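Local coordinates for structural protein VP1 (Trichodysplasia spinulosa-associated polyomavirus, PDB 4U60), which forms the viral coat as a jelly-roll protein that associates into pentamers and binds the sialylated GM1 oligosaccharide, at residues E64-S69 and M260-L265; N74-N79 and T88-V93; T151-N156 and V188-P193; Y176-K179 and A185-V188. All coordinates share one frame; numbering follows the deposited sequence. Where two conformers were deposited one is given.

Overall arrangement
From the N terminus, segment 64-69 opens contact 1, whose partner lies on strand 260-279, so its loop encloses the other three contacts. Contact 2 comes first and closes the loop between strands 69-74 and 86-99. Segment 151-156 then opens contact 3, and segment 176-179 opens contact 4 within that loop; both close on neighbouring residues and share Val188. Contacts 1, 3 and 4 touch one another: Pro66 O meets Val188 N, Tyr68 is joined to both Phe186 and Trp191, and Trp191 packs on Gln178. Contacts 3 and 4 tie loops to the three-stranded sheet, and contact 1 joins this layer to the main jelly-roll sheet, with contact 2 across the chain's centre from contacts 1 and 3.

Contact 1 (E64-S69 and M260-L265); sequences EIPTYS and MQYRGL
Tyr262, on strand 260-279, meets the loop 64-69 almost wholly through the pyrrolidine ring of Pro66. The tyrosine leaves the strand with CB turned toward the loop, and chi1 of -75° sets CG beside its own backbone N, which carries the ring out under the proline. CG lies 3.6 Å from Pro66 CG, and CD2 is equally close to both CG and CD of the proline. Across this contact CD1 and CE1 meet only Pro66 CG, at 3.8 and 3.9 Å. The closest approach falls one atom beyond CD2, where Tyr262 CE2 comes within 3.5 Å of Pro66 CD; the same carbon is 3.8 Å from the carbonyl oxygen of Glu64, which approaches obliquely. CZ, bearing the hydroxyl, touches Pro66 CG and CD, each at 3.9 Å.

Pro66 was deposited in two conformers. In the one described, its CG stands over the middle of the aromatic face, 3.5 Å from the centroid of the Tyr262 ring and 8° off the ring normal, a CH-pi contact, and the two side chains cross at about a right angle. The ring of Tyr262 also meets Phe252 of strand 241-254, and Val108 of the second subunit packs against it.

The carboxylate of Glu64 turns elsewhere, its OE1 accepting bonds from the hydroxyls of Thr50 and Thr61, two residues of the glycan pocket. The arrangement is a proline CH-pi contact on a tyrosine face; it fastens a loop whose Glu64 side chain comes about 5 Å from the bound sialic acid to the main antiparallel sheet of the jelly roll.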
loop_
_atom_site.group_PDB
_atom_site.type_symbol
_atom_site.label_atom_id
_atom_site.label_comp_id
_atom_site.label_asym_id
_atom_site.label_seq_id
_atom_site.Cartn_x
_atom_site.Cartn_y
_atom_site.Cartn_z
ATOM N N GLU C 64 15.570 -20.508 20.782
ATOM C CA GLU C 64 14.322 -19.817 20.476
ATOM C C GLU C 64 14.512 -18.447 19.834
ATOM O O GLU C 64 13.527 -17.762 19.587
ATOM C CB GLU C 64 13.409 -19.692 21.703
ATOM C CG GLU C 64 13.784 -18.654 22.756
ATOM C CD GLU C 64 12.656 -18.467 23.745
ATOM O OE1 GLU C 64 12.703 -19.120 24.825
ATOM O OE2 GLU C 64 11.707 -17.717 23.409
ATOM N N ILE C 65 15.751 -18.030 19.580
ATOM C CA ILE C 65 15.918 -16.708 19.029
ATOM C C ILE C 65 16.666 -16.713 17.681
ATOM O O ILE C 65 17.693 -17.360 17.513
ATOM C CB ILE C 65 16.475 -15.674 20.005
ATOM C CG1 ILE C 65 17.887 -16.030 20.281
ATOM C CG2 ILE C 65 15.612 -15.466 21.275
ATOM C CD1 ILE C 65 18.782 -15.234 19.384
ATOM N N PRO C 66 16.105 -16.001 16.712
ATOM C CA PRO C 66 16.724 -15.879 15.399
ATOM C C PRO C 66 18.044 -15.108 15.399
ATOM O O PRO C 66 18.208 -14.158 16.176
ATOM C CB PRO C 66 15.665 -15.133 14.593
ATOM C CG PRO C 66 14.377 -15.522 15.238
ATOM C CD PRO C 66 14.679 -15.651 16.691
ATOM N N THR C 67 18.955 -15.511 14.510
ATOM C CA THR C 67 20.246 -14.864 14.359
ATOM C C THR C 67 20.469 -14.524 12.889
ATOM O O THR C 67 19.730 -14.994 12.008
ATOM C CB THR C 67 21.397 -15.751 14.863
ATOM O OG1 THR C 67 21.293 -17.051 14.279
ATOM C CG2 THR C 67 21.352 -15.875 16.373
ATOM N N TYR C 68 21.441 -13.674 12.623
ATOM C CA TYR C 68 21.816 -13.359 11.237
ATOM C C TYR C 68 22.501 -14.525 10.549
ATOM O O TYR C 68 23.320 -15.255 11.148
ATOM C CB TYR C 68 22.704 -12.125 11.162
ATOM C CG TYR C 68 22.007 -10.846 11.583
ATOM C CD1 TYR C 68 21.108 -10.232 10.727
ATOM C CD2 TYR C 68 22.208 -10.287 12.833
ATOM C CE1 TYR C 68 20.468 -9.057 11.084
ATOM C CE2 TYR C 68 21.565 -9.127 13.215
ATOM C CZ TYR C 68 20.673 -8.523 12.335
ATOM O OH TYR C 68 20.013 -7.366 12.695
ATOM N N SER C 69 22.155 -14.724 9.276
ATOM C CA SER C 69 22.945 -15.557 8.402
ATOM C C SER C 69 24.068 -14.717 7.813
ATOM O O SER C 69 23.874 -13.549 7.501
ATOM C CB SER C 69 22.086 -16.085 7.266
ATOM O OG SER C 69 21.000 -16.854 7.775
ATOM N N MET C 260 4.302 -21.522 19.735
ATOM C CA MET C 260 4.685 -20.877 18.480
ATOM C C MET C 260 6.184 -20.936 18.242
ATOM O O MET C 260 6.990 -20.868 19.190
ATOM C CB MET C 260 4.182 -19.432 18.447
ATOM C CG MET C 260 2.661 -19.355 18.375
ATOM S SD MET C 260 1.895 -17.743 18.665
ATOM C CE MET C 260 2.431 -16.868 17.201
ATOM N N GLN C 261 6.553 -21.021 16.969
ATOM C CA GLN C 261 7.947 -21.063 16.519
ATOM C C GLN C 261 8.141 -20.100 15.359
ATOM O O GLN C 261 7.317 -20.069 14.439
ATOM C CB GLN C 261 8.276 -22.459 16.003
ATOM C CG GLN C 261 8.255 -23.555 17.041
ATOM C CD GLN C 261 8.281 -24.903 16.371
ATOM O OE1 GLN C 261 7.228 -25.453 16.011
ATOM N NE2 GLN C 261 9.479 -25.441 16.164
ATOM N N TYR C 262 9.236 -19.346 15.363
ATOM C CA TYR C 262 9.618 -18.577 14.195
ATOM C C TYR C 262 9.843 -19.489 13.006
ATOM O O TYR C 262 10.341 -20.590 13.162
ATOM C CB TYR C 262 10.939 -17.852 14.406
ATOM C CG TYR C 262 10.934 -16.645 15.277
ATOM C CD1 TYR C 262 10.634 -15.408 14.755
ATOM C CD2 TYR C 262 11.233 -16.735 16.630
ATOM C CE1 TYR C 262 10.673 -14.263 15.539
ATOM C CE2 TYR C 262 11.244 -15.607 17.430
ATOM C CZ TYR C 262 10.978 -14.368 16.884
ATOM O OH TYR C 262 11.012 -13.216 17.627
ATOM N N ARG C 263 9.470 -19.015 11.827
ATOM C CA ARG C 263 9.786 -19.664 10.557
ATOM C C ARG C 263 10.570 -18.711 9.661
ATOM O O ARG C 263 10.161 -17.552 9.494
ATOM C CB ARG C 263 8.511 -20.074 9.843
ATOM C CG ARG C 263 8.684 -20.645 8.443
ATOM C CD ARG C 263 9.687 -21.796 8.399
ATOM N NE ARG C 263 9.565 -22.600 7.192
ATOM C CZ ARG C 263 10.486 -23.454 6.758
ATOM N NH1 ARG C 263 11.630 -23.573 7.405
ATOM N NH2 ARG C 263 10.292 -24.138 5.642
ATOM N N GLY C 264 11.683 -19.214 9.105
ATOM C CA GLY C 264 12.545 -18.459 8.224
ATOM C C GLY C 264 12.689 -19.137 6.889
ATOM O O GLY C 264 12.438 -20.341 6.781
ATOM N N LEU C 265 13.083 -18.354 5.869
ATOM C CA LEU C 265 13.333 -18.888 4.543
ATOM C C LEU C 265 14.752 -18.541 4.079
ATOM O O LEU C 265 15.335 -17.543 4.534
ATOM C CB LEU C 265 12.316 -18.349 3.534
ATOM C CG LEU C 265 10.875 -18.876 3.704
ATOM C CD1 LEU C 265 9.980 -18.201 2.678
ATOM C CD2 LEU C 265 10.772 -20.386 3.565
#

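Contact 2 (N74-N79 and T88-V93); sequences NLPMLN and TMWEAV
Leu78 and Trp90 both place CG beside their own backbone N (chi1 -68° and -71°), and these turns bring the leucine's branched end over one face of the indole. Leu78 CD1 stands 3.7 Å from the centroid of the five-membered ring, a CH-pi contact, while CD2 lies further toward the rim, 3.8 Å from Trp90 CE2. Leu75 reaches the same indole obliquely through CB, 3.5 Å from Trp90 CD1, and its CD1 packs on Trp90 CB.

At the ring edge the indole N-H makes a nearly straight bond: Trp90 NE1 donates to Pro76 O at 2.9 Å, with the acceptor 2° from the ring plane and the donor on a carbonyl lone pair. Further along, the amide of Asn79 grips the backbone of Thr88 twice. Thr88 N donates to Asn79 OD1 at 3.0 Å, and Asn79 ND2 returns a bond of 2.9 Å to Thr88 O.

Behind the contact, Lys275 of strand 260-279 touches Leu78, Thr88 and Trp90. The paired bonds let a single side-chain amide stand in for a neighbouring strand near the start of strand 86-99, while the indole bond fixes the rotation of Trp90 beneath Leu78.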
loop_
_atom_site.group_PDB
_atom_site.type_symbol
_atom_site.label_atom_id
_atom_site.label_comp_id
_atom_site.label_asym_id
_atom_site.label_seq_id
_atom_site.Cartn_x
_atom_site.Cartn_y
_atom_site.Cartn_z
ATOM N N ASN C 74 35.382 -16.215 -0.743
ATOM C CA ASN C 74 36.712 -15.978 -1.279
ATOM C C ASN C 74 36.645 -15.661 -2.744
ATOM O O ASN C 74 36.117 -16.458 -3.520
ATOM C CB ASN C 74 37.568 -17.227 -1.128
ATOM C CG ASN C 74 37.898 -17.509 0.303
ATOM O OD1 ASN C 74 38.498 -16.665 0.978
ATOM N ND2 ASN C 74 37.505 -18.675 0.791
ATOM N N LEU C 75 37.191 -14.520 -3.124
ATOM C CA LEU C 75 37.221 -14.101 -4.504
ATOM C C LEU C 75 38.563 -14.457 -5.126
ATOM O O LEU C 75 39.551 -14.698 -4.415
ATOM C CB LEU C 75 36.989 -12.605 -4.607
ATOM C CG LEU C 75 35.666 -12.125 -4.000
ATOM C CD1 LEU C 75 35.608 -10.607 -4.022
ATOM C CD2 LEU C 75 34.464 -12.733 -4.697
ATOM N N PRO C 76 38.617 -14.476 -6.461
ATOM C CA PRO C 76 39.874 -14.788 -7.114
ATOM C C PRO C 76 40.977 -13.817 -6.702
ATOM O O PRO C 76 40.759 -12.598 -6.696
ATOM C CB PRO C 76 39.539 -14.620 -8.591
ATOM C CG PRO C 76 38.090 -14.927 -8.675
ATOM C CD PRO C 76 37.519 -14.326 -7.429
ATOM N N MET C 77 42.129 -14.367 -6.340
ATOM C CA MET C 77 43.227 -13.562 -5.859
ATOM C C MET C 77 43.763 -12.677 -6.984
ATOM O O MET C 77 44.089 -13.171 -8.061
ATOM C CB MET C 77 44.333 -14.459 -5.324
ATOM C CG MET C 77 45.293 -13.744 -4.401
ATOM S SD MET C 77 46.946 -14.223 -4.814
ATOM C CE MET C 77 47.202 -13.320 -6.339
ATOM N N LEU C 78 43.887 -11.380 -6.706
ATOM C CA LEU C 78 44.237 -10.367 -7.711
ATOM C C LEU C 78 45.699 -9.900 -7.707
ATOM O O LEU C 78 46.247 -9.566 -8.762
ATOM C CB LEU C 78 43.353 -9.132 -7.496
ATOM C CG LEU C 78 41.868 -9.312 -7.791
ATOM C CD1 LEU C 78 41.061 -8.110 -7.319
ATOM C CD2 LEU C 78 41.666 -9.569 -9.275
ATOM N N ASN C 79 46.319 -9.844 -6.537
ATOM C CA ASN C 79 47.646 -9.203 -6.421
ATOM C C ASN C 79 48.744 -10.160 -5.933
ATOM O O ASN C 79 48.813 -10.467 -4.742
ATOM C CB ASN C 79 47.556 -7.982 -5.479
ATOM C CG ASN C 79 46.414 -7.030 -5.844
ATOM O OD1 ASN C 79 46.463 -6.352 -6.874
ATOM N ND2 ASN C 79 45.393 -6.962 -4.990
ATOM N N THR C 88 44.714 -3.991 -7.344
ATOM C CA THR C 88 43.392 -4.244 -7.898
ATOM C C THR C 88 42.520 -4.811 -6.797
ATOM O O THR C 88 42.981 -5.620 -5.992
ATOM C CB THR C 88 43.453 -5.232 -9.075
ATOM O OG1 THR C 88 44.505 -4.848 -9.976
ATOM C CG2 THR C 88 42.097 -5.272 -9.811
ATOM N N MET C 89 41.266 -4.367 -6.762
ATOM C CA MET C 89 40.268 -4.904 -5.851
ATOM C C MET C 89 39.009 -5.253 -6.641
ATOM O O MET C 89 38.732 -4.633 -7.664
ATOM C CB MET C 89 39.907 -3.875 -4.785
ATOM C CG MET C 89 41.074 -3.453 -3.921
ATOM S SD MET C 89 40.558 -2.364 -2.576
ATOM C CE MET C 89 39.819 -3.543 -1.461
ATOM N N TRP C 90 38.276 -6.249 -6.162
ATOM C CA TRP C 90 36.947 -6.561 -6.698
ATOM C C TRP C 90 35.968 -5.555 -6.136
ATOM O O TRP C 90 35.946 -5.300 -4.932
ATOM C CB TRP C 90 36.499 -7.974 -6.327
ATOM C CG TRP C 90 37.252 -9.034 -7.055
ATOM C CD1 TRP C 90 38.177 -9.887 -6.541
ATOM C CD2 TRP C 90 37.159 -9.335 -8.453
ATOM N NE1 TRP C 90 38.666 -10.719 -7.537
ATOM C CE2 TRP C 90 38.047 -10.393 -8.715
ATOM C CE3 TRP C 90 36.389 -8.821 -9.503
ATOM C CZ2 TRP C 90 38.194 -10.953 -9.995
ATOM C CZ3 TRP C 90 36.530 -9.373 -10.763
ATOM C CH2 TRP C 90 37.433 -10.425 -11.002
ATOM N N GLU C 91 35.166 -4.975 -7.025
ATOM C CA GLU C 91 34.142 -4.005 -6.650
ATOM C C GLU C 91 32.786 -4.638 -6.945
ATOM O O GLU C 91 32.547 -5.056 -8.062
ATOM C CB GLU C 91 34.325 -2.764 -7.508
ATOM C CG GLU C 91 33.322 -1.653 -7.284
ATOM C CD GLU C 91 33.491 -0.522 -8.272
ATOM O OE1 GLU C 91 34.367 -0.622 -9.164
ATOM O OE2 GLU C 91 32.748 0.481 -8.159
ATOM N N ALA C 92 31.926 -4.723 -5.932
ATOM C CA ALA C 92 30.586 -5.282 -6.106
ATOM C C ALA C 92 29.696 -4.227 -6.762
ATOM O O ALA C 92 29.503 -3.163 -6.225
ATOM C CB ALA C 92 30.014 -5.699 -4.762
ATOM N N VAL C 93 29.174 -4.549 -7.943
ATOM C CA VAL C 93 28.449 -3.593 -8.777
ATOM C C VAL C 93 26.932 -3.695 -8.551
ATOM O O VAL C 93 26.247 -2.692 -8.495
ATOM C CB VAL C 93 28.716 -3.875 -10.264
ATOM C CG1 VAL C 93 27.909 -2.937 -11.153
ATOM C CG2 VAL C 93 30.205 -3.768 -10.582
#

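Contact 3 (T151-N156 and V188-P193); sequences TDYSAN and VECWCP
A short, buried phenol-carboxylate bond dominates this contact: Tyr153 OH donates to Glu189 OE2 at 2.6 Å, and the oxygen receives it on its anti lone pair, the one directed away from OE1. The acceptor lies near the plane of the tyrosine ring, at its edge, with ring and carboxylate planes 63° apart. The two side chains come from opposite directions. Glu189 reaches across because CG sits between its backbone N and carbonyl carbon (chi1 69°) and the chain beyond is extended.

Its other oxygen, OE1, is bonded to His109 NE2 of the second subunit, a glycan-pocket residue, so that two partners, one from each chain, hold the carboxylate and limit its rotation. Cys190 adds a sulfur-aromatic contact, its SG 4.8 Å from the Tyr153 centroid and oblique to the ring, and its CB is 3.6 Å from Tyr153 OH. Thr151 CG2 lies over one face of the tyrosine, offset toward the rim, and also touches Glu189 OE2 at 3.8 Å.

Around the tyrosine the chain reverses. Asp152 OD1 accepts from both Ser154 N (2.9 Å) and Ser154 OG (2.7 Å), while the backbone of Asp152 bonds to that of Asp58, also of a glycan pocket. The result is an Asx turn overlapping a type I beta turn, Tyr153 to Asn156, in a loop packed beside the glycan site of a jelly-roll coat protein.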
loop_
_atom_site.group_PDB
_atom_site.type_symbol
_atom_site.label_atom_id
_atom_site.label_comp_id
_atom_site.label_asym_id
_atom_site.label_seq_id
_atom_site.Cartn_x
_atom_site.Cartn_y
_atom_site.Cartn_z
ATOM N N THR C 151 18.158 -8.686 29.344
ATOM C CA THR C 151 18.056 -10.013 28.722
ATOM C C THR C 151 19.316 -10.844 28.994
ATOM O O THR C 151 20.430 -10.372 28.771
ATOM C CB THR C 151 17.837 -9.932 27.208
ATOM O OG1 THR C 151 16.813 -8.970 26.917
ATOM C CG2 THR C 151 17.414 -11.288 26.660
ATOM N N ASP C 152 19.092 -12.074 29.451
ATOM C CA ASP C 152 20.144 -12.996 29.869
ATOM C C ASP C 152 20.246 -14.074 28.793
ATOM O O ASP C 152 19.331 -14.874 28.628
ATOM C CB ASP C 152 19.729 -13.592 31.217
ATOM C CG ASP C 152 20.660 -14.684 31.727
ATOM O OD1 ASP C 152 21.652 -15.054 31.076
ATOM O OD2 ASP C 152 20.330 -15.210 32.809
ATOM N N TYR C 153 21.351 -14.063 28.056
ATOM C CA TYR C 153 21.591 -14.986 26.945
ATOM C C TYR C 153 22.376 -16.233 27.350
ATOM O O TYR C 153 22.796 -17.025 26.480
ATOM C CB TYR C 153 22.334 -14.246 25.816
ATOM C CG TYR C 153 21.509 -13.126 25.227
ATOM C CD1 TYR C 153 20.448 -13.395 24.368
ATOM C CD2 TYR C 153 21.764 -11.799 25.540
ATOM C CE1 TYR C 153 19.673 -12.374 23.837
ATOM C CE2 TYR C 153 21.006 -10.765 25.001
ATOM C CZ TYR C 153 19.943 -11.056 24.154
ATOM O OH TYR C 153 19.168 -10.036 23.625
ATOM N N SER C 154 22.542 -16.460 28.653
ATOM C CA SER C 154 23.421 -17.543 29.117
ATOM C C SER C 154 22.898 -18.977 28.933
ATOM O O SER C 154 23.645 -19.928 29.204
ATOM C CB SER C 154 23.827 -17.311 30.567
ATOM O OG SER C 154 22.739 -17.472 31.443
ATOM N N ALA C 155 21.654 -19.159 28.490
ATOM C CA ALA C 155 21.206 -20.509 28.139
ATOM C C ALA C 155 21.922 -21.027 26.876
ATOM O O ALA C 155 21.895 -22.223 26.591
ATOM C CB ALA C 155 19.694 -20.538 27.959
ATOM N N ASN C 156 22.539 -20.129 26.109
ATOM C CA ASN C 156 23.231 -20.507 24.878
ATOM C C ASN C 156 24.530 -19.733 24.752
ATOM O O ASN C 156 24.544 -18.608 24.263
ATOM C CB ASN C 156 22.346 -20.305 23.628
ATOM C CG ASN C 156 23.014 -20.800 22.352
ATOM O OD1 ASN C 156 24.150 -21.309 22.381
ATOM N ND2 ASN C 156 22.321 -20.661 21.228
ATOM N N VAL C 188 19.289 -11.220 16.197
ATOM C CA VAL C 188 18.763 -10.018 15.529
ATOM C C VAL C 188 18.062 -9.110 16.523
ATOM O O VAL C 188 18.061 -7.884 16.326
ATOM C CB VAL C 188 17.900 -10.272 14.274
ATOM C CG1 VAL C 188 18.651 -11.160 13.286
ATOM C CG2 VAL C 188 16.502 -10.806 14.625
ATOM N N GLU C 189 17.556 -9.662 17.627
ATOM C CA GLU C 189 16.847 -8.844 18.612
ATOM C C GLU C 189 17.732 -7.812 19.296
ATOM O O GLU C 189 17.214 -6.876 19.876
ATOM C CB GLU C 189 16.205 -9.708 19.701
ATOM C CG GLU C 189 17.171 -10.382 20.647
ATOM C CD GLU C 189 16.467 -11.142 21.748
ATOM O OE1 GLU C 189 15.479 -11.828 21.446
ATOM O OE2 GLU C 189 16.888 -11.055 22.913
ATOM N N CYS C 190 19.054 -7.988 19.262
ATOM C CA CYS C 190 19.940 -7.056 19.981
ATOM C C CYS C 190 21.055 -6.460 19.152
ATOM O O CYS C 190 21.787 -5.610 19.658
ATOM C CB CYS C 190 20.472 -7.695 21.258
ATOM S SG CYS C 190 21.498 -9.151 21.008
ATOM N N TRP C 191 21.182 -6.882 17.897
ATOM C CA TRP C 191 22.193 -6.322 17.003
ATOM C C TRP C 191 21.539 -5.830 15.729
ATOM O O TRP C 191 20.784 -6.568 15.101
ATOM C CB TRP C 191 23.242 -7.356 16.590
ATOM C CG TRP C 191 24.106 -7.902 17.703
ATOM C CD1 TRP C 191 24.102 -9.183 18.194
ATOM C CD2 TRP C 191 25.142 -7.203 18.427
ATOM N NE1 TRP C 191 25.034 -9.314 19.196
ATOM C CE2 TRP C 191 25.706 -8.123 19.337
ATOM C CE3 TRP C 191 25.641 -5.901 18.386
ATOM C CZ2 TRP C 191 26.742 -7.772 20.203
ATOM C CZ3 TRP C 191 26.659 -5.543 19.236
ATOM C CH2 TRP C 191 27.208 -6.484 20.138
ATOM N N CYS C 192 21.913 -4.620 15.317
ATOM C CA CYS C 192 21.414 -4.026 14.084
ATOM C C CYS C 192 22.602 -3.413 13.312
ATOM O O CYS C 192 23.711 -3.276 13.844
ATOM C CB CYS C 192 20.387 -2.934 14.420
ATOM S SG CYS C 192 20.996 -1.561 15.433
ATOM N N PRO C 193 22.384 -3.030 12.056
ATOM C CA PRO C 193 23.490 -2.365 11.371
ATOM C C PRO C 193 23.870 -1.062 12.052
ATOM O O PRO C 193 22.992 -0.308 12.498
ATOM C CB PRO C 193 22.932 -2.127 9.950
ATOM C CG PRO C 193 21.900 -3.170 9.792
ATOM C CD PRO C 193 21.253 -3.284 11.153
#

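Contact 4 (Y176-K179 and A185-V188); sequences YKQK and AFPV
The ring of Phe186 and the side-chain amide of Gln178 meet nearly perpendicular, with planes 84° apart, and the glutamine lies at the ring's edge. Its CG is in the ring plane, and its CD is 3.8 Å from Phe186 CE2. Lys179 O approaches obliquely, 3.2 Å from Phe186 CZ, and in the edge-to-face pair with Trp191 it is Phe186 that presents its edge. This is packing against the edge strand 177-179 of the three-stranded antiparallel sheet of the VP1 jelly-roll protein, where the chain leaves that strand and returns toward strand 191-193.

Phe186 holds CG beside its backbone N (chi1 -74°), which points the ring at the strand; Leu142 of the neighbouring strand 141-144 also touches it. The backbone of Phe186 is bonded to Tyr68, so the same residue ties the loop 64-69 to this sheet. Val160, from another loop, packs on Gln178.

The CB of Lys179 points away from the 185-188 segment, and the residue's carbonyl makes the contact. The bend of Gln178 at chi2 brings OE1 round to the backbone N of the following residue: Lys179 N donates to Gln178 OE1 at 2.8 Å, N-H...O angle 160°, on a lone pair in the carbonyl plane.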
loop_
_atom_site.group_PDB
_atom_site.type_symbol
_atom_site.label_atom_id
_atom_site.label_comp_id
_atom_site.label_asym_id
_atom_site.label_seq_id
_atom_site.Cartn_x
_atom_site.Cartn_y
_atom_site.Cartn_z
ATOM N N TYR C 176 28.840 -0.110 22.620
ATOM C CA TYR C 176 28.404 -1.494 22.440
ATOM C C TYR C 176 28.246 -1.791 20.936
ATOM O O TYR C 176 27.170 -1.618 20.342
ATOM C CB TYR C 176 27.069 -1.734 23.158
ATOM C CG TYR C 176 27.111 -1.815 24.666
ATOM C CD1 TYR C 176 27.277 -0.686 25.445
ATOM C CD2 TYR C 176 26.941 -3.039 25.316
ATOM C CE1 TYR C 176 27.320 -0.761 26.826
ATOM C CE2 TYR C 176 26.956 -3.129 26.697
ATOM C CZ TYR C 176 27.142 -1.995 27.457
ATOM O OH TYR C 176 27.172 -2.085 28.835
ATOM N N LYS C 177 29.340 -2.201 20.315
ATOM C CA LYS C 177 29.372 -2.488 18.885
ATOM C C LYS C 177 30.008 -3.859 18.637
ATOM O O LYS C 177 30.532 -4.495 19.564
ATOM C CB LYS C 177 30.124 -1.370 18.153
ATOM C CG LYS C 177 29.389 -0.034 18.183
ATOM C CD LYS C 177 30.080 1.058 17.398
ATOM C CE LYS C 177 29.227 2.319 17.346
ATOM N NZ LYS C 177 29.723 3.216 16.281
ATOM N N GLN C 178 29.944 -4.328 17.392
ATOM C CA GLN C 178 30.490 -5.634 17.007
ATOM C C GLN C 178 30.571 -5.660 15.494
ATOM O O GLN C 178 30.183 -4.701 14.831
ATOM C CB GLN C 178 29.623 -6.797 17.515
ATOM C CG GLN C 178 30.208 -7.581 18.687
ATOM C CD GLN C 178 31.336 -8.503 18.251
ATOM O OE1 GLN C 178 31.819 -8.435 17.113
ATOM N NE2 GLN C 178 31.758 -9.391 19.155
ATOM N N LYS C 179 31.087 -6.762 14.973
ATOM C CA LYS C 179 31.087 -7.035 13.540
ATOM C C LYS C 179 30.508 -8.415 13.332
ATOM O O LYS C 179 30.769 -9.321 14.111
ATOM C CB LYS C 179 32.506 -7.005 12.979
ATOM C CG LYS C 179 33.130 -5.624 13.040
ATOM C CD LYS C 179 34.454 -5.552 12.328
ATOM C CE LYS C 179 34.996 -4.137 12.372
ATOM N NZ LYS C 179 36.331 -4.080 11.746
ATOM N N ALA C 185 24.823 -16.826 15.016
ATOM C CA ALA C 185 25.339 -16.532 16.363
ATOM C C ALA C 185 25.006 -15.142 16.936
ATOM O O ALA C 185 24.994 -14.965 18.151
ATOM C CB ALA C 185 26.839 -16.703 16.363
ATOM N N PHE C 186 24.759 -14.164 16.078
ATOM C CA PHE C 186 24.437 -12.803 16.502
ATOM C C PHE C 186 22.921 -12.591 16.481
ATOM O O PHE C 186 22.313 -12.587 15.399
ATOM C CB PHE C 186 25.107 -11.803 15.545
ATOM C CG PHE C 186 26.591 -11.680 15.717
ATOM C CD1 PHE C 186 27.459 -12.620 15.176
ATOM C CD2 PHE C 186 27.131 -10.619 16.438
ATOM C CE1 PHE C 186 28.840 -12.485 15.341
ATOM C CE2 PHE C 186 28.498 -10.488 16.591
ATOM C CZ PHE C 186 29.353 -11.426 16.057
ATOM N N PRO C 187 22.297 -12.454 17.673
ATOM C CA PRO C 187 20.828 -12.333 17.663
ATOM C C PRO C 187 20.340 -11.073 16.991
ATOM O O PRO C 187 20.867 -9.972 17.206
ATOM C CB PRO C 187 20.466 -12.306 19.147
ATOM C CG PRO C 187 21.579 -13.050 19.815
ATOM C CD PRO C 187 22.808 -12.620 19.042
ATOM N N VAL C 188 19.289 -11.220 16.197
ATOM C CA VAL C 188 18.763 -10.018 15.529
ATOM C C VAL C 188 18.062 -9.110 16.523
ATOM O O VAL C 188 18.061 -7.884 16.326
ATOM C CB VAL C 188 17.900 -10.272 14.274
ATOM C CG1 VAL C 188 18.651 -11.160 13.286
ATOM C CG2 VAL C 188 16.502 -10.806 14.625
#